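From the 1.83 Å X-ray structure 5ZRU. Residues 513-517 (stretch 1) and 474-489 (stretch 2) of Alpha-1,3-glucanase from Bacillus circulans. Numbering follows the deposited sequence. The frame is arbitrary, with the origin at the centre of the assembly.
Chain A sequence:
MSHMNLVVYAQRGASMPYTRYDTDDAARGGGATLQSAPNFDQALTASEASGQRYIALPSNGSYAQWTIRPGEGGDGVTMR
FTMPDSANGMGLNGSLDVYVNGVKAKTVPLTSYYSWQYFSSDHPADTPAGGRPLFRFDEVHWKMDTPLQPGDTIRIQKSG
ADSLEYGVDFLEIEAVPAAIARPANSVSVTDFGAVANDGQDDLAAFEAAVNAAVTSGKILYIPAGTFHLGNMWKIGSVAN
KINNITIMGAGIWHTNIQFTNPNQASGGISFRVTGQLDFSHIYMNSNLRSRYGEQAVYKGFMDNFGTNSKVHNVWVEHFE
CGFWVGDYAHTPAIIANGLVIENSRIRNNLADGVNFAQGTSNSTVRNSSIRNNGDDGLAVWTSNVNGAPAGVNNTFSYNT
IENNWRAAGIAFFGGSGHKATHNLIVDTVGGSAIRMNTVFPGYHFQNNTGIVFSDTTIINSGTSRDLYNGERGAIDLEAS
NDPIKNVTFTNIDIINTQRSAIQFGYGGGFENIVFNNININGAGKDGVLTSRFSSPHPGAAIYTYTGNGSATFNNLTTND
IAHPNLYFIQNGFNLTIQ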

# COMPACT_ATOMS: atom_id res chain seq x y z
N ILE A 513 26.24 -8.27 6.26
CA ILE A 513 25.06 -8.43 5.41
C ILE A 513 25.14 -9.82 4.79
O ILE A 513 26.08 -10.11 4.04
CB ILE A 513 24.98 -7.36 4.32
CG1 ILE A 513 25.26 -5.96 4.88
CG2 ILE A 513 23.63 -7.44 3.61
CD1 ILE A 513 24.28 -5.49 5.97
N VAL A 514 24.15 -10.67 5.08
CA VAL A 514 24.18 -12.08 4.68
C VAL A 514 22.92 -12.41 3.89
O VAL A 514 21.81 -12.04 4.30
CB VAL A 514 24.30 -13.01 5.90
CG1 VAL A 514 24.33 -14.47 5.45
CG2 VAL A 514 25.56 -12.66 6.71
N PHE A 515 23.10 -13.12 2.78
CA PHE A 515 22.02 -13.52 1.88
C PHE A 515 22.06 -15.04 1.74
O PHE A 515 22.97 -15.57 1.10
CB PHE A 515 22.18 -12.90 0.50
CG PHE A 515 21.88 -11.43 0.43
CD1 PHE A 515 22.84 -10.49 0.79
CD2 PHE A 515 20.65 -10.98 -0.05
CE1 PHE A 515 22.57 -9.14 0.69
CE2 PHE A 515 20.38 -9.63 -0.16
CZ PHE A 515 21.35 -8.70 0.23
N ASN A 516 21.08 -15.74 2.31
CA ASN A 516 21.06 -17.20 2.25
C ASN A 516 19.88 -17.68 1.42
O ASN A 516 18.77 -17.15 1.54
CB ASN A 516 21.00 -17.80 3.66
CG ASN A 516 22.25 -17.48 4.49
OD1 ASN A 516 23.34 -17.30 3.95
ND2 ASN A 516 22.08 -17.40 5.79
N ASN A 517 20.11 -18.69 0.57
CA ASN A 517 19.04 -19.34 -0.19
C ASN A 517 18.26 -18.33 -1.04
O ASN A 517 17.04 -18.22 -0.95
CB ASN A 517 18.07 -20.11 0.73
CG ASN A 517 18.79 -20.95 1.79
OD1 ASN A 517 19.86 -21.51 1.54
ND2 ASN A 517 18.18 -21.07 2.97
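Stretch 2 (474-489) AIDLEASNDPIKNVTF

Stretch 2 meets stretch 1 mainly through its last strand segment, which includes Thr488 and Phe489. This strand runs parallel to the strand that includes Val514 and Phe515. Their axes come within 4.7 Å, and their directions differ by 11°. Val487 pairs with Ile513, Thr488 with Val514 and Phe489 with Phe515. The CA atoms of Val514 and Thr488 are 4.7 Å apart, as are those of Phe515 and Phe489.

Three backbone hydrogen bonds join the two strands. Val514 N donates to Val487 O at 2.9 Å. Phe489 N donates to Val514 O at 2.8 Å. Asn516 N donates to Phe489 O at 2.7 Å. All three are nearly straight, with angles at the hydrogen of 165° to 167°. Val514 thus uses both its N and its O on this neighbour, and Phe489 does the same in return. The pattern is that of a parallel ladder: each strand supplies a residue whose N and O bond to residues on either side of its partner.

The same three carbonyls also receive CA-H...O contacts. Ile513 CA lies 3.3 Å from Val487 O, Thr488 CA 3.2 Å from Val514 O, and Phe515 CA 3.3 Å from Phe489 O. Phe489 O is also 3.4 Å from Asn516 O, but both are acceptors and no hydrogen bond forms.

Side chains alternate between the two faces of the sheet. Val514 and Thr488 share one face, where Val514 CB is 4.4 Å from Thr488 OG1. Asn516 adds a loose contact, ND2 to Thr488 CG2 at 4.4 Å; its OD1 is hydrogen-bonded elsewhere in the structure.

The other face carries Ile513, Phe515, Val487 and Phe489, all buried. The rings of Phe515 and Phe489 form an offset stack, with centroids 4.4 Å apart and planes at 2°. Phe515 CE2 approaches Phe489 CD1 to 3.4 Å. Both side chains have chi1 in m and similar chi2 angles, in keeping with the nearly parallel rings.

The earlier strand, Ile475 to Glu478, lies beyond this apolar layer. Its direction makes 169° with the strand of stretch 1, nearly antiparallel, and the axes come no closer than 12.0 Å. At that distance the contact is through side chains. Leu477 CD1 is 4.2 Å from both Phe515 CZ and Ile513 CG2. Ile475 CD1 is 4.3 Å from Phe515 CE2. Both methyls sit at the edge of the Phe515 ring.

Ile513 CD1 reaches Val487 CG2 at 3.9 Å and Ile484 CG2 at 4.1 Å.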

# COMPACT_ATOMS: atom_id res chain seq x y z
N ALA A 474 15.80 -4.61 -7.05
CA ALA A 474 14.62 -5.23 -6.46
C ALA A 474 14.76 -5.26 -4.94
O ALA A 474 13.79 -5.02 -4.21
CB ALA A 474 14.42 -6.65 -7.02
N ILE A 475 15.96 -5.54 -4.46
CA ILE A 475 16.38 -5.26 -3.09
C ILE A 475 17.44 -4.18 -3.18
O ILE A 475 18.45 -4.37 -3.87
CB ILE A 475 16.94 -6.51 -2.39
CG1 ILE A 475 15.87 -7.61 -2.29
CG2 ILE A 475 17.49 -6.16 -1.00
CD1 ILE A 475 16.40 -8.91 -1.65
N ASP A 476 17.23 -3.06 -2.49
CA ASP A 476 18.11 -1.90 -2.64
C ASP A 476 18.60 -1.45 -1.27
O ASP A 476 17.81 -1.10 -0.40
CB ASP A 476 17.40 -0.74 -3.36
CG ASP A 476 18.37 0.29 -3.88
OD1 ASP A 476 18.73 1.23 -3.12
OD2 ASP A 476 18.82 0.14 -5.03
N LEU A 477 19.92 -1.45 -1.10
CA LEU A 477 20.54 -1.06 0.15
C LEU A 477 21.45 0.13 -0.10
O LEU A 477 22.34 0.07 -0.95
CB LEU A 477 21.32 -2.23 0.75
CG LEU A 477 20.55 -3.56 0.86
CD1 LEU A 477 21.47 -4.67 1.38
CD2 LEU A 477 19.33 -3.42 1.77
N GLU A 478 21.23 1.20 0.66
CA GLU A 478 21.90 2.47 0.43
C GLU A 478 22.48 2.95 1.75
O GLU A 478 21.73 3.27 2.68
CB GLU A 478 20.93 3.49 -0.15
CG GLU A 478 21.53 4.86 -0.37
CD GLU A 478 20.48 5.88 -0.77
OE1 GLU A 478 19.77 5.66 -1.77
OE2 GLU A 478 20.35 6.90 -0.05
N ALA A 479 23.81 3.00 1.84
CA ALA A 479 24.47 3.50 3.05
C ALA A 479 24.72 4.99 2.84
O ALA A 479 25.84 5.46 2.64
CB ALA A 479 25.75 2.73 3.34
N SER A 480 23.60 5.72 2.85
CA SER A 480 23.58 7.13 2.49
C SER A 480 24.53 7.93 3.37
O SER A 480 25.34 8.73 2.88
CB SER A 480 22.16 7.68 2.63
OG SER A 480 21.19 6.63 2.51
N ASN A 481 24.43 7.76 4.69
CA ASN A 481 25.28 8.52 5.58
C ASN A 481 25.91 7.52 6.56
O ASN A 481 27.13 7.32 6.54
CB ASN A 481 24.47 9.64 6.22
CG ASN A 481 24.62 9.72 7.72
OD1 ASN A 481 25.63 10.24 8.24
ND2 ASN A 481 23.63 9.21 8.43
N ASP A 482 25.10 6.85 7.34
CA ASP A 482 25.59 5.82 8.24
C ASP A 482 25.59 4.45 7.56
O ASP A 482 24.99 4.28 6.49
CB ASP A 482 24.74 5.80 9.51
CG ASP A 482 25.06 6.95 10.45
OD1 ASP A 482 26.24 7.36 10.54
OD2 ASP A 482 24.13 7.43 11.11
N PRO A 483 26.26 3.46 8.13
CA PRO A 483 26.30 2.14 7.50
C PRO A 483 24.99 1.37 7.64
O PRO A 483 24.17 1.61 8.52
CB PRO A 483 27.44 1.42 8.24
CG PRO A 483 27.56 2.14 9.55
CD PRO A 483 27.23 3.57 9.25
N ILE A 484 24.80 0.44 6.71
CA ILE A 484 23.81 -0.62 6.86
C ILE A 484 24.53 -1.80 7.50
O ILE A 484 25.55 -2.26 6.98
CB ILE A 484 23.20 -1.02 5.51
CG1 ILE A 484 22.67 0.21 4.74
CG2 ILE A 484 22.09 -2.08 5.70
CD1 ILE A 484 21.45 0.83 5.34
N LYS A 485 24.00 -2.29 8.62
CA LYS A 485 24.71 -3.25 9.46
C LYS A 485 23.75 -4.29 10.04
O LYS A 485 22.66 -3.94 10.50
CB LYS A 485 25.42 -2.51 10.60
CG LYS A 485 26.00 -3.38 11.67
CD LYS A 485 26.93 -2.59 12.60
CE LYS A 485 26.19 -1.59 13.47
NZ LYS A 485 27.08 -1.16 14.61
N ASN A 486 24.18 -5.56 10.01
CA ASN A 486 23.50 -6.69 10.65
C ASN A 486 22.12 -6.96 10.03
O ASN A 486 21.06 -6.78 10.64
CB ASN A 486 23.39 -6.49 12.17
CG ASN A 486 24.75 -6.44 12.85
OD1 ASN A 486 25.72 -7.03 12.37
ND2 ASN A 486 24.83 -5.74 13.98
N VAL A 487 22.16 -7.42 8.78
CA VAL A 487 20.95 -7.72 8.02
C VAL A 487 21.12 -9.09 7.38
O VAL A 487 22.18 -9.39 6.81
CB VAL A 487 20.65 -6.66 6.94
CG1 VAL A 487 19.26 -6.89 6.36
CG2 VAL A 487 20.75 -5.25 7.51
N THR A 488 20.09 -9.92 7.48
CA THR A 488 20.09 -11.24 6.87
C THR A 488 18.86 -11.37 6.00
O THR A 488 17.76 -11.01 6.42
CB THR A 488 20.09 -12.34 7.94
OG1 THR A 488 21.19 -12.14 8.84
CG2 THR A 488 20.21 -13.73 7.29
N PHE A 489 19.06 -11.88 4.78
CA PHE A 489 18.00 -12.21 3.83
C PHE A 489 18.04 -13.72 3.62
O PHE A 489 19.09 -14.26 3.26
CB PHE A 489 18.20 -11.51 2.48
CG PHE A 489 18.20 -10.02 2.57
CD1 PHE A 489 19.32 -9.34 3.02
CD2 PHE A 489 17.09 -9.30 2.17
CE1 PHE A 489 19.33 -7.96 3.08
CE2 PHE A 489 17.09 -7.92 2.25
CZ PHE A 489 18.21 -7.25 2.70